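Local structure of teichoic acid D-alanine hydrolase (Staphylococcus aureus, 5ZH8) at residues A[121-126]-A[259-264]; A[188-193]-A[219-224]; A[211-216]-A[280-285]; A[348-353]-A[363-368]. The protein hydrolyses the D-alanyl esters of wall teichoic acid and lipoteichoic acid and affects methicillin resistance, autolysis and cell wall structure. All coordinates share one frame; numbering follows the deposited sequence.

The four contacts form two neighbouring pairs within the beta-lactamase fold. Contacts 1 and 4, with centres about 8 Å apart, join at the large antiparallel sheet, where Leu124 N probably donates to Gln349 OE1 at 2.8 Å. Contacts 2 and 3, also about 8 Å between centres, share helix 213-227 and meet where Ala220 CB packs against Tyr283 O. Contacts 2 and 4 lie on opposite sides of the chain's centre, their own centres about 26 Å apart. The likely active site falls between the pairs: residues 121-126 of contact 1 run directly into Ser127, which with Lys130 fits the family's SxxK motif, and contact 3 borders these residues.

Contact 1: residues A[121-126]-A[259-264]; sequences TMFLIG and YLAKGY
Ala261 CB sits at the apolar centre of a contact built on a single beta bridge, Met122 with Leu260, which joins the edge of the short three-stranded sheet containing strand 123-124 to the loop before strand 264-265. The methyl meets Thr121 CG2 at 3.7 Å, and it makes an off-centre CH-pi contact with Phe123, 4.3 Å from CB to the ring centroid. The Phe123 CB points away from the loop, yet with CG anti to the carbonyl carbon (chi1 -63°) the ring still reaches Ala261. A second apolar patch gathers round Met122, whose side chain crosses Leu260 obliquely and brings SD 4.0 Å from Leu260 CD1, with Tyr259 CB beside it. Further out, the two backbones run in the same sense, and Met122 bonds with both of its peptide groups. Its carbonyl O receives Ala261 N at 2.9 Å, nearly along the C=O axis. Beyond the bridge, Thr121 OG1 turns to Thr118 N and Gln109 OE1, while Lys262 NZ forms a salt bridge with Glu112. The other backbone bond is almost straight at hydrogen, but its donor, Met122 N, stands 34° above the carbonyl plane of Tyr259 O, 2.8 Å away.

Contact 2: residues A[188-193]-A[219-224]; sequences NLDQAV and LAKVIE
Lys221 NZ is held by three partners: the carboxylates of Asp190 and Glu224, and more weakly a water. The result is a salt-bridge network across two packed helices, 189-199 and 213-227, whose short segments cross at -128° with axes 10.1 Å apart. Asp190 OD1 lies 2.7 Å from Lys221 NZ and is met from above the carboxylate plane, 30° out of it. Glu224, one helical turn after the lysine, offers OE1 through its anti lone pair, also 2.7 Å from Lys221 NZ. To reach both, the lysine leaves its helix with CG anti to the backbone N (chi1 -172°) and then bends at chi2 and chi3, so that it crosses Asp190 obliquely. The ammonium lies between two like charges and should ease the repulsion between them; their carboxylates, in turn, would favour its protonated form.

Beside this polar group, Leu189 extends from the first turn of its helix, CG anti to the backbone N, and its CD2 packs 3.9 Å from Ala220 CB. The same methyl meets the end of Glu224 tip to tip, and Val193 CG2 lies against Lys221 CB. Glu224 OE2 is taken up separately by Tyr231 N, which would help to fix the carboxylate's rotation. The start of helix 189-199 is closed by Asn188 as N-cap, with OD1 accepting from Gln191 N at 2.8 Å. The water also joins the two sides of the network: it donates to Asp190 OD2 at 3.0 Å and accepts only a weak bond from Lys221 NZ.

Contact 3: residues A[211-216]-A[280-285]; sequences YNDGNY and DQYYGA
Asp213 holds CG anti to the carbonyl carbon (chi1 -71°), while Tyr282 carries its ring on an unusual first torsion of -114°. These bring the phenol to the carboxylate: Tyr282 OH donates to Asp213 OD2 at 2.6 Å, on the anti lone pair. The two groups cross at about a right angle, their planes 84° apart, with OD2 at the edge of the ring. Beside this bond, Ala285 CB packs against the first turn of helix 213-227, 3.7 Å from Asp213 O and 4.1 Å from Asp213 CB. Gly284, at positive phi, turns the loop so that its carbonyl O lies near Tyr216 CB and accepts a bond from Thr133 OG1. Asn212 is the N-cap of the helix; its OD1 receives Gly214 N at 2.8 Å from well above the carbonyl plane. The other carboxylate oxygen, Asp213 OD1, forms a salt bridge with Lys130, and Tyr211 OH bonds to Ser127 OG. Residues 211-213 (Tyr-Asn-Asp) probably correspond to the Tyr-x-Asn motif of related enzymes. With a hydroxyl donating to one oxygen and an ammonium beside the other, Asp213 is probably ionised, and the Tyr282 bond would help to hold the carboxylate turned toward Lys130.

Contact 4: residues A[348-353]-A[363-368]; sequences GQVFTV and LALNVK
Val350, with more surface buried here than any other residue of the two segments, stands side by side with Leu365 in the antiparallel hairpin of strands 349-355 and 359-365, inside the large sheet. The two form a hydrogen-bonded pair: Val350 N donates to Leu365 O at 2.7 Å, Leu365 N returns to Val350 O at 2.8 Å, and both donors lie in the carbonyl planes. Both side chains point the same way, Val350 CG2 lying 4.1 Å from Leu365 CD2, on the face where helix 371-382 packs through Asn371. On the other face Phe351 CD2 touches Ala364 CB at 3.8 Å, next to Phe123. Thr352 and Leu363 make the next hydrogen-bonded pair, the Leu363 N donor lying 2.9 Å from Thr352 O, nearly along its C=O axis. At the other end, Gly348, at positive phi, packs its backbone against Asn366 and Lys368. Its O comes near Lys368 N, but at an angle too poor for a bond. Asn366 leaves the extended conformation, and its side chain bonds to Asn89 and Tyr108. The contact therefore rests on four backbone bonds flanked by apolar side chains; past the ladder, Asn366 takes over with polar links to neighbouring loops.

Contact 1: residues A[121-126]-A[259-264]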
loop_
_atom_site.group_PDB
_atom_site.type_symbol
_atom_site.label_atom_id
_atom_site.label_comp_id
_atom_site.label_asym_id
_atom_site.label_seq_id
_atom_site.Cartn_x
_atom_site.Cartn_y
_atom_site.Cartn_z
ATOM N N THR A 121 16.383 16.053 4.320
ATOM C CA THR A 121 15.035 15.538 4.524
ATOM C C THR A 121 15.026 14.310 5.433
ATOM O O THR A 121 15.760 13.338 5.199
ATOM C CB THR A 121 14.377 15.145 3.196
ATOM O OG1 THR A 121 14.426 16.252 2.291
ATOM C CG2 THR A 121 12.931 14.737 3.417
ATOM N N MET A 122 14.183 14.369 6.460
ATOM C CA MET A 122 14.027 13.289 7.427
ATOM C C MET A 122 12.695 12.594 7.179
ATOM O O MET A 122 11.660 13.249 7.074
ATOM C CB MET A 122 14.071 13.850 8.851
ATOM C CG MET A 122 15.386 14.529 9.185
ATOM S SD MET A 122 15.309 15.680 10.561
ATOM C CE MET A 122 15.186 14.574 11.965
ATOM N N PHE A 123 12.730 11.269 7.093
ATOM C CA PHE A 123 11.551 10.476 6.766
ATOM C C PHE A 123 11.069 9.687 7.965
ATOM O O PHE A 123 11.866 9.230 8.770
ATOM C CB PHE A 123 11.866 9.506 5.626
ATOM C CG PHE A 123 12.241 10.188 4.348
ATOM C CD1 PHE A 123 13.525 10.672 4.163
ATOM C CD2 PHE A 123 11.311 10.358 3.340
ATOM C CE1 PHE A 123 13.875 11.309 2.992
ATOM C CE2 PHE A 123 11.659 10.997 2.167
ATOM C CZ PHE A 123 12.941 11.473 1.990
ATOM N N LEU A 124 9.755 9.539 8.077
ATOM C CA LEU A 124 9.142 8.690 9.084
ATOM C C LEU A 124 9.598 7.250 8.863
ATOM O O LEU A 124 9.233 6.619 7.878
ATOM C CB LEU A 124 7.618 8.792 8.992
ATOM C CG LEU A 124 6.760 7.959 9.939
ATOM C CD1 LEU A 124 7.149 8.227 11.389
ATOM C CD2 LEU A 124 5.285 8.271 9.708
ATOM N N ILE A 125 10.416 6.736 9.775
ATOM C CA ILE A 125 11.003 5.411 9.600
ATOM C C ILE A 125 10.041 4.295 9.974
ATOM O O ILE A 125 10.330 3.126 9.704
ATOM C CB ILE A 125 12.328 5.242 10.382
ATOM C CG1 ILE A 125 12.096 5.184 11.900
ATOM C CG2 ILE A 125 13.298 6.361 10.029
ATOM C CD1 ILE A 125 13.354 4.904 12.705
ATOM N N GLY A 126 8.918 4.648 10.598
ATOM C CA GLY A 126 7.926 3.668 11.026
ATOM C C GLY A 126 8.540 2.502 11.790
ATOM O O GLY A 126 9.368 2.689 12.688
ATOM N N TYR A 259 12.473 19.965 8.084
ATOM C CA TYR A 259 12.982 18.862 7.277
ATOM C C TYR A 259 12.127 17.583 7.324
ATOM O O TYR A 259 12.443 16.594 6.655
ATOM C CB TYR A 259 14.430 18.562 7.698
ATOM C CG TYR A 259 15.395 19.713 7.434
ATOM C CD1 TYR A 259 15.544 20.243 6.152
ATOM C CD2 TYR A 259 16.158 20.271 8.458
ATOM C CE1 TYR A 259 16.414 21.291 5.898
ATOM C CE2 TYR A 259 17.035 21.322 8.212
ATOM C CZ TYR A 259 17.158 21.825 6.927
ATOM O OH TYR A 259 18.022 22.864 6.651
ATOM N N LEU A 260 11.035 17.605 8.082
ATOM C CA LEU A 260 10.196 16.415 8.235
ATOM C C LEU A 260 9.347 16.194 6.986
ATOM O O LEU A 260 8.512 17.024 6.647
ATOM C CB LEU A 260 9.317 16.522 9.492
ATOM C CG LEU A 260 9.840 15.944 10.829
ATOM C CD1 LEU A 260 11.337 16.113 11.076
ATOM C CD2 LEU A 260 9.034 16.522 11.982
ATOM N N ALA A 261 9.561 15.063 6.324
ATOM C CA ALA A 261 8.884 14.749 5.074
ATOM C C ALA A 261 7.408 14.440 5.267
ATOM O O ALA A 261 6.994 13.927 6.299
ATOM C CB ALA A 261 9.570 13.570 4.388
ATOM N N LYS A 262 6.627 14.754 4.243
ATOM C CA LYS A 262 5.215 14.423 4.200
ATOM C C LYS A 262 5.057 13.175 3.342
ATOM O O LYS A 262 5.693 13.052 2.296
ATOM C CB LYS A 262 4.416 15.586 3.603
ATOM C CG LYS A 262 4.622 16.905 4.332
ATOM C CD LYS A 262 3.940 18.079 3.636
ATOM C CE LYS A 262 2.449 18.141 3.925
ATOM N NZ LYS A 262 1.796 19.290 3.226
ATOM N N GLY A 263 4.213 12.255 3.794
ATOM C CA GLY A 263 3.950 11.014 3.071
ATOM C C GLY A 263 2.693 11.142 2.243
ATOM O O GLY A 263 1.777 11.883 2.603
ATOM N N TYR A 264 2.644 10.414 1.131
ATOM C CA TYR A 264 1.535 10.539 0.187
ATOM C C TYR A 264 1.038 9.190 -0.321
ATOM O O TYR A 264 1.793 8.220 -0.414
ATOM C CB TYR A 264 1.956 11.410 -0.994
ATOM C CG TYR A 264 2.279 12.831 -0.609
ATOM C CD1 TYR A 264 1.286 13.801 -0.579
ATOM C CD2 TYR A 264 3.573 13.207 -0.273
ATOM C CE1 TYR A 264 1.571 15.108 -0.229
ATOM C CE2 TYR A 264 3.867 14.512 0.087
ATOM C CZ TYR A 264 2.862 15.463 0.102
ATOM O OH TYR A 264 3.145 16.763 0.453
#

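Contact 2: residues A[188-193]-A[219-224]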
loop_
_atom_site.group_PDB
_atom_site.type_symbol
_atom_site.label_atom_id
_atom_site.label_comp_id
_atom_site.label_asym_id
_atom_site.label_seq_id
_atom_site.Cartn_x
_atom_site.Cartn_y
_atom_site.Cartn_z
ATOM N N ASN A 188 -0.432 9.272 24.861
ATOM C CA ASN A 188 0.919 8.879 25.261
ATOM C C ASN A 188 1.141 7.370 25.208
ATOM O O ASN A 188 0.195 6.594 25.033
ATOM C CB ASN A 188 1.204 9.395 26.672
ATOM C CG ASN A 188 0.169 8.941 27.677
ATOM O OD1 ASN A 188 -0.087 7.749 27.826
ATOM N ND2 ASN A 188 -0.430 9.894 28.372
ATOM N N LEU A 189 2.402 6.972 25.373
ATOM C CA LEU A 189 2.782 5.563 25.376
ATOM C C LEU A 189 2.006 4.778 26.427
ATOM O O LEU A 189 1.566 3.665 26.160
ATOM C CB LEU A 189 4.285 5.422 25.625
ATOM C CG LEU A 189 4.886 4.013 25.608
ATOM C CD1 LEU A 189 4.656 3.331 24.269
ATOM C CD2 LEU A 189 6.372 4.059 25.930
ATOM N N ASP A 190 1.838 5.365 27.612
ATOM C CA ASP A 190 1.150 4.704 28.735
ATOM C C ASP A 190 -0.260 4.247 28.373
ATOM O O ASP A 190 -0.625 3.095 28.612
ATOM C CB ASP A 190 1.099 5.615 29.974
ATOM C CG ASP A 190 2.319 5.454 30.873
ATOM O OD1 ASP A 190 3.411 5.933 30.500
ATOM O OD2 ASP A 190 2.185 4.853 31.961
ATOM N N GLN A 191 -1.048 5.151 27.797
ATOM C CA GLN A 191 -2.421 4.833 27.411
ATOM C C GLN A 191 -2.465 3.744 26.342
ATOM O O GLN A 191 -3.318 2.861 26.386
ATOM C CB GLN A 191 -3.154 6.084 26.922
ATOM C CG GLN A 191 -3.441 7.086 28.030
ATOM C CD GLN A 191 -4.168 8.324 27.540
ATOM O OE1 GLN A 191 -4.793 8.319 26.480
ATOM N NE2 GLN A 191 -4.103 9.397 28.325
ATOM N N ALA A 192 -1.541 3.809 25.392
ATOM C CA ALA A 192 -1.442 2.793 24.344
ATOM C C ALA A 192 -1.191 1.399 24.924
ATOM O O ALA A 192 -1.879 0.444 24.562
ATOM C CB ALA A 192 -0.344 3.152 23.355
ATOM N N VAL A 193 -0.215 1.291 25.828
ATOM C CA VAL A 193 0.135 -0.000 26.440
ATOM C C VAL A 193 -0.908 -0.446 27.471
ATOM O O VAL A 193 -1.100 -1.645 27.676
ATOM C CB VAL A 193 1.557 0.007 27.060
ATOM C CG1 VAL A 193 1.867 -1.317 27.756
ATOM C CG2 VAL A 193 2.590 0.313 25.986
ATOM N N LEU A 219 7.442 -3.078 24.964
ATOM C CA LEU A 219 8.884 -3.083 25.230
ATOM C C LEU A 219 9.415 -1.683 25.497
ATOM O O LEU A 219 10.284 -1.500 26.343
ATOM C CB LEU A 219 9.667 -3.710 24.073
ATOM C CG LEU A 219 9.613 -5.234 23.944
ATOM C CD1 LEU A 219 10.333 -5.677 22.680
ATOM C CD2 LEU A 219 10.156 -5.925 25.182
ATOM N N ALA A 220 8.903 -0.699 24.768
ATOM C CA ALA A 220 9.272 0.693 25.004
ATOM C C ALA A 220 8.870 1.133 26.419
ATOM O O ALA A 220 9.617 1.851 27.081
ATOM C CB ALA A 220 8.633 1.599 23.960
ATOM N N LYS A 221 7.700 0.697 26.882
ATOM C CA LYS A 221 7.242 1.026 28.228
ATOM C C LYS A 221 8.073 0.301 29.292
ATOM O O LYS A 221 8.354 0.862 30.360
ATOM C CB LYS A 221 5.758 0.689 28.392
ATOM C CG LYS A 221 5.142 1.184 29.693
ATOM C CD LYS A 221 5.076 2.707 29.734
ATOM C CE LYS A 221 5.443 3.249 31.109
ATOM N NZ LYS A 221 5.799 4.694 31.060
ATOM N N VAL A 222 8.458 -0.943 28.998
ATOM C CA VAL A 222 9.371 -1.706 29.855
ATOM C C VAL A 222 10.668 -0.914 30.054
ATOM O O VAL A 222 11.159 -0.772 31.181
ATOM C CB VAL A 222 9.679 -3.108 29.259
ATOM C CG1 VAL A 222 10.865 -3.767 29.961
ATOM C CG2 VAL A 222 8.453 -4.012 29.335
ATOM N N ILE A 223 11.206 -0.393 28.951
ATOM C CA ILE A 223 12.408 0.436 28.992
ATOM C C ILE A 223 12.189 1.627 29.918
ATOM O O ILE A 223 13.018 1.911 30.776
ATOM C CB ILE A 223 12.822 0.925 27.583
ATOM C CG1 ILE A 223 13.318 -0.252 26.735
ATOM C CG2 ILE A 223 13.906 1.997 27.659
ATOM C CD1 ILE A 223 13.365 0.032 25.252
ATOM N N GLU A 224 11.067 2.315 29.744
ATOM C CA GLU A 224 10.771 3.483 30.566
ATOM C C GLU A 224 10.655 3.127 32.046
ATOM O O GLU A 224 11.178 3.842 32.898
ATOM C CB GLU A 224 9.490 4.174 30.093
ATOM C CG GLU A 224 9.661 4.965 28.808
ATOM C CD GLU A 224 8.446 5.801 28.472
ATOM O OE1 GLU A 224 7.344 5.509 28.995
ATOM O OE2 GLU A 224 8.597 6.754 27.679
HETATM O O HOH W 1 4.278 5.761 33.977
#

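Contact 3: residues A[211-216]-A[280-285]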
loop_
_atom_site.group_PDB
_atom_site.type_symbol
_atom_site.label_atom_id
_atom_site.label_comp_id
_atom_site.label_asym_id
_atom_site.label_seq_id
_atom_site.Cartn_x
_atom_site.Cartn_y
_atom_site.Cartn_z
ATOM N N TYR A 211 3.345 -10.340 13.375
ATOM C CA TYR A 211 3.904 -8.990 13.440
ATOM C C TYR A 211 2.896 -8.068 14.114
ATOM O O TYR A 211 1.696 -8.153 13.860
ATOM C CB TYR A 211 4.260 -8.469 12.047
ATOM C CG TYR A 211 5.409 -7.497 12.045
ATOM C CD1 TYR A 211 6.721 -7.956 12.097
ATOM C CD2 TYR A 211 5.197 -6.121 11.984
ATOM C CE1 TYR A 211 7.795 -7.080 12.089
ATOM C CE2 TYR A 211 6.263 -5.233 11.975
ATOM C CZ TYR A 211 7.564 -5.721 12.026
ATOM O OH TYR A 211 8.650 -4.865 12.022
ATOM N N ASN A 212 3.390 -7.201 14.984
ATOM C CA ASN A 212 2.530 -6.405 15.844
ATOM C C ASN A 212 3.339 -5.246 16.428
ATOM O O ASN A 212 4.262 -5.465 17.221
ATOM C CB ASN A 212 1.976 -7.301 16.961
ATOM C CG ASN A 212 0.933 -6.615 17.825
ATOM O OD1 ASN A 212 0.733 -5.400 17.754
ATOM N ND2 ASN A 212 0.260 -7.406 18.658
ATOM N N ASP A 213 2.995 -4.022 16.029
ATOM C CA ASP A 213 3.612 -2.822 16.597
ATOM C C ASP A 213 3.489 -2.825 18.112
ATOM O O ASP A 213 4.404 -2.399 18.809
ATOM C CB ASP A 213 2.950 -1.549 16.054
ATOM C CG ASP A 213 3.269 -1.290 14.606
ATOM O OD1 ASP A 213 4.177 -1.944 14.060
ATOM O OD2 ASP A 213 2.605 -0.417 14.007
ATOM N N GLY A 214 2.343 -3.301 18.603
ATOM C CA GLY A 214 2.058 -3.368 20.033
ATOM C C GLY A 214 3.143 -4.012 20.871
ATOM O O GLY A 214 3.425 -3.548 21.971
ATOM N N ASN A 215 3.757 -5.076 20.351
ATOM C CA ASN A 215 4.832 -5.747 21.069
ATOM C C ASN A 215 5.910 -4.742 21.451
ATOM O O ASN A 215 6.310 -4.667 22.608
ATOM C CB ASN A 215 5.466 -6.855 20.227
ATOM C CG ASN A 215 4.592 -8.091 20.108
ATOM O OD1 ASN A 215 4.000 -8.574 21.086
ATOM N ND2 ASN A 215 4.529 -8.630 18.894
ATOM N N TYR A 216 6.375 -3.964 20.477
ATOM C CA TYR A 216 7.458 -3.018 20.729
ATOM C C TYR A 216 7.008 -1.752 21.462
ATOM O O TYR A 216 7.842 -1.039 22.021
ATOM C CB TYR A 216 8.227 -2.701 19.441
ATOM C CG TYR A 216 9.267 -3.763 19.146
ATOM C CD1 TYR A 216 8.889 -5.077 18.882
ATOM C CD2 TYR A 216 10.626 -3.468 19.171
ATOM C CE1 TYR A 216 9.833 -6.053 18.624
ATOM C CE2 TYR A 216 11.575 -4.440 18.918
ATOM C CZ TYR A 216 11.176 -5.732 18.651
ATOM O OH TYR A 216 12.114 -6.710 18.406
ATOM N N ASP A 280 2.081 10.422 18.984
ATOM C CA ASP A 280 2.213 10.642 20.437
ATOM C C ASP A 280 2.109 9.352 21.270
ATOM O O ASP A 280 2.631 9.293 22.377
ATOM C CB ASP A 280 1.197 11.691 20.937
ATOM C CG ASP A 280 -0.249 11.347 20.593
ATOM O OD1 ASP A 280 -0.500 10.403 19.804
ATOM O OD2 ASP A 280 -1.143 12.049 21.115
ATOM N N GLN A 281 1.452 8.328 20.727
ATOM C CA GLN A 281 1.292 7.042 21.405
ATOM C C GLN A 281 2.209 5.952 20.838
ATOM O O GLN A 281 2.125 4.793 21.248
ATOM C CB GLN A 281 -0.172 6.593 21.299
ATOM C CG GLN A 281 -0.536 5.871 20.002
ATOM C CD GLN A 281 -1.977 6.082 19.572
ATOM O OE1 GLN A 281 -2.714 5.124 19.347
ATOM N NE2 GLN A 281 -2.384 7.345 19.446
ATOM N N TYR A 282 3.081 6.322 19.900
ATOM C CA TYR A 282 3.873 5.353 19.136
ATOM C C TYR A 282 5.374 5.403 19.429
ATOM O O TYR A 282 6.194 5.080 18.562
ATOM C CB TYR A 282 3.607 5.530 17.629
ATOM C CG TYR A 282 2.903 4.344 17.011
ATOM C CD1 TYR A 282 3.624 3.225 16.599
ATOM C CD2 TYR A 282 1.520 4.328 16.862
ATOM C CE1 TYR A 282 2.987 2.132 16.045
ATOM C CE2 TYR A 282 0.875 3.238 16.309
ATOM C CZ TYR A 282 1.611 2.142 15.902
ATOM O OH TYR A 282 0.966 1.062 15.350
ATOM N N TYR A 283 5.732 5.777 20.654
ATOM C CA TYR A 283 7.140 5.839 21.050
ATOM C C TYR A 283 7.736 4.441 21.096
ATOM O O TYR A 283 7.357 3.628 21.935
ATOM C CB TYR A 283 7.303 6.538 22.400
ATOM C CG TYR A 283 7.229 8.045 22.301
ATOM C CD1 TYR A 283 6.003 8.697 22.269
ATOM C CD2 TYR A 283 8.387 8.816 22.229
ATOM C CE1 TYR A 283 5.930 10.075 22.170
ATOM C CE2 TYR A 283 8.323 10.194 22.130
ATOM C CZ TYR A 283 7.088 10.818 22.104
ATOM O OH TYR A 283 6.995 12.188 22.018
ATOM N N GLY A 284 8.646 4.165 20.167
ATOM C CA GLY A 284 9.353 2.891 20.112
ATOM C C GLY A 284 8.959 1.980 18.966
ATOM O O GLY A 284 9.699 1.051 18.642
ATOM N N ALA A 285 7.802 2.228 18.357
ATOM C CA ALA A 285 7.307 1.400 17.241
ATOM C C ALA A 285 7.092 2.176 15.934
ATOM O O ALA A 285 6.558 1.623 14.968
ATOM C CB ALA A 285 6.019 0.695 17.649
#

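Contact 4: residues A[348-353]-A[363-368]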
loop_
_atom_site.group_PDB
_atom_site.type_symbol
_atom_site.label_atom_id
_atom_site.label_comp_id
_atom_site.label_asym_id
_atom_site.label_seq_id
_atom_site.Cartn_x
_atom_site.Cartn_y
_atom_site.Cartn_z
ATOM N N GLY A 348 2.091 6.840 4.520
ATOM C CA GLY A 348 2.506 7.153 3.155
ATOM C C GLY A 348 3.998 7.153 2.883
ATOM O O GLY A 348 4.425 7.582 1.815
ATOM N N GLN A 349 4.794 6.669 3.834
ATOM C CA GLN A 349 6.237 6.625 3.673
ATOM C C GLN A 349 6.715 5.191 3.787
ATOM O O GLN A 349 6.045 4.349 4.382
ATOM C CB GLN A 349 6.920 7.517 4.707
ATOM C CG GLN A 349 6.380 8.947 4.710
ATOM C CD GLN A 349 7.310 9.964 5.350
ATOM O OE1 GLN A 349 8.495 9.698 5.558
ATOM N NE2 GLN A 349 6.781 11.142 5.652
ATOM N N VAL A 350 7.860 4.913 3.180
ATOM C CA VAL A 350 8.487 3.600 3.262
ATOM C C VAL A 350 9.979 3.811 3.481
ATOM O O VAL A 350 10.633 4.503 2.695
ATOM C CB VAL A 350 8.291 2.758 1.988
ATOM C CG1 VAL A 350 8.535 1.293 2.299
ATOM C CG2 VAL A 350 6.895 2.940 1.414
ATOM N N PHE A 351 10.506 3.209 4.545
ATOM C CA PHE A 351 11.891 3.402 4.935
ATOM C C PHE A 351 12.570 2.036 5.025
ATOM O O PHE A 351 12.262 1.235 5.906
ATOM C CB PHE A 351 11.944 4.133 6.276
ATOM C CG PHE A 351 13.261 4.781 6.558
ATOM C CD1 PHE A 351 14.290 4.059 7.132
ATOM C CD2 PHE A 351 13.469 6.115 6.242
ATOM C CE1 PHE A 351 15.507 4.655 7.389
ATOM C CE2 PHE A 351 14.685 6.720 6.497
ATOM C CZ PHE A 351 15.709 5.987 7.068
ATOM N N THR A 352 13.487 1.776 4.104
ATOM C CA THR A 352 14.027 0.438 3.927
ATOM C C THR A 352 15.549 0.477 3.893
ATOM O O THR A 352 16.145 1.420 3.377
ATOM C CB THR A 352 13.471 -0.215 2.643
ATOM O OG1 THR A 352 12.037 -0.092 2.615
ATOM C CG2 THR A 352 13.840 -1.684 2.575
ATOM N N VAL A 353 16.167 -0.551 4.470
ATOM C CA VAL A 353 17.618 -0.635 4.595
ATOM C C VAL A 353 18.030 -2.051 4.253
ATOM O O VAL A 353 17.537 -3.002 4.849
ATOM C CB VAL A 353 18.110 -0.347 6.036
ATOM C CG1 VAL A 353 19.629 -0.276 6.074
ATOM C CG2 VAL A 353 17.508 0.938 6.588
ATOM N N LEU A 363 17.072 3.493 1.639
ATOM C CA LEU A 363 16.193 4.053 0.623
ATOM C C LEU A 363 14.888 4.506 1.264
ATOM O O LEU A 363 14.127 3.690 1.791
ATOM C CB LEU A 363 15.929 3.020 -0.471
ATOM C CG LEU A 363 15.439 3.570 -1.815
ATOM C CD1 LEU A 363 16.526 4.413 -2.470
ATOM C CD2 LEU A 363 14.991 2.453 -2.748
ATOM N N ALA A 364 14.644 5.814 1.221
ATOM C CA ALA A 364 13.472 6.413 1.849
ATOM C C ALA A 364 12.497 6.921 0.789
ATOM O O ALA A 364 12.870 7.683 -0.099
ATOM C CB ALA A 364 13.895 7.549 2.771
ATOM N N LEU A 365 11.244 6.510 0.904
ATOM C CA LEU A 365 10.228 6.841 -0.074
ATOM C C LEU A 365 9.043 7.516 0.615
ATOM O O LEU A 365 8.432 6.925 1.495
ATOM C CB LEU A 365 9.785 5.546 -0.752
ATOM C CG LEU A 365 8.811 5.644 -1.913
ATOM C CD1 LEU A 365 9.464 6.304 -3.122
ATOM C CD2 LEU A 365 8.313 4.246 -2.245
ATOM N N ASN A 366 8.722 8.748 0.213
ATOM C CA ASN A 366 7.603 9.502 0.812
ATOM C C ASN A 366 6.349 9.608 -0.075
ATOM O O ASN A 366 5.375 10.250 0.304
ATOM C CB ASN A 366 8.056 10.883 1.299
ATOM C CG ASN A 366 8.518 11.791 0.181
ATOM O OD1 ASN A 366 9.377 11.423 -0.608
ATOM N ND2 ASN A 366 7.969 12.997 0.129
ATOM N N VAL A 367 6.371 8.981 -1.249
ATOM C CA VAL A 367 5.141 8.687 -1.989
ATOM C C VAL A 367 4.995 7.167 -1.979
ATOM O O VAL A 367 5.854 6.450 -2.482
ATOM C CB VAL A 367 5.170 9.209 -3.435
ATOM C CG1 VAL A 367 3.842 8.933 -4.119
ATOM C CG2 VAL A 367 5.485 10.698 -3.459
ATOM N N LYS A 368 3.910 6.681 -1.388
ATOM C CA LYS A 368 3.754 5.254 -1.144
ATOM C C LYS A 368 3.854 4.456 -2.435
ATOM O O LYS A 368 3.296 4.840 -3.468
ATOM C CB LYS A 368 2.419 4.965 -0.468
ATOM C CG LYS A 368 2.296 3.557 0.081
ATOM C CD LYS A 368 0.981 3.410 0.844
ATOM C CE LYS A 368 0.878 2.069 1.550
ATOM N NZ LYS A 368 1.086 0.920 0.617
#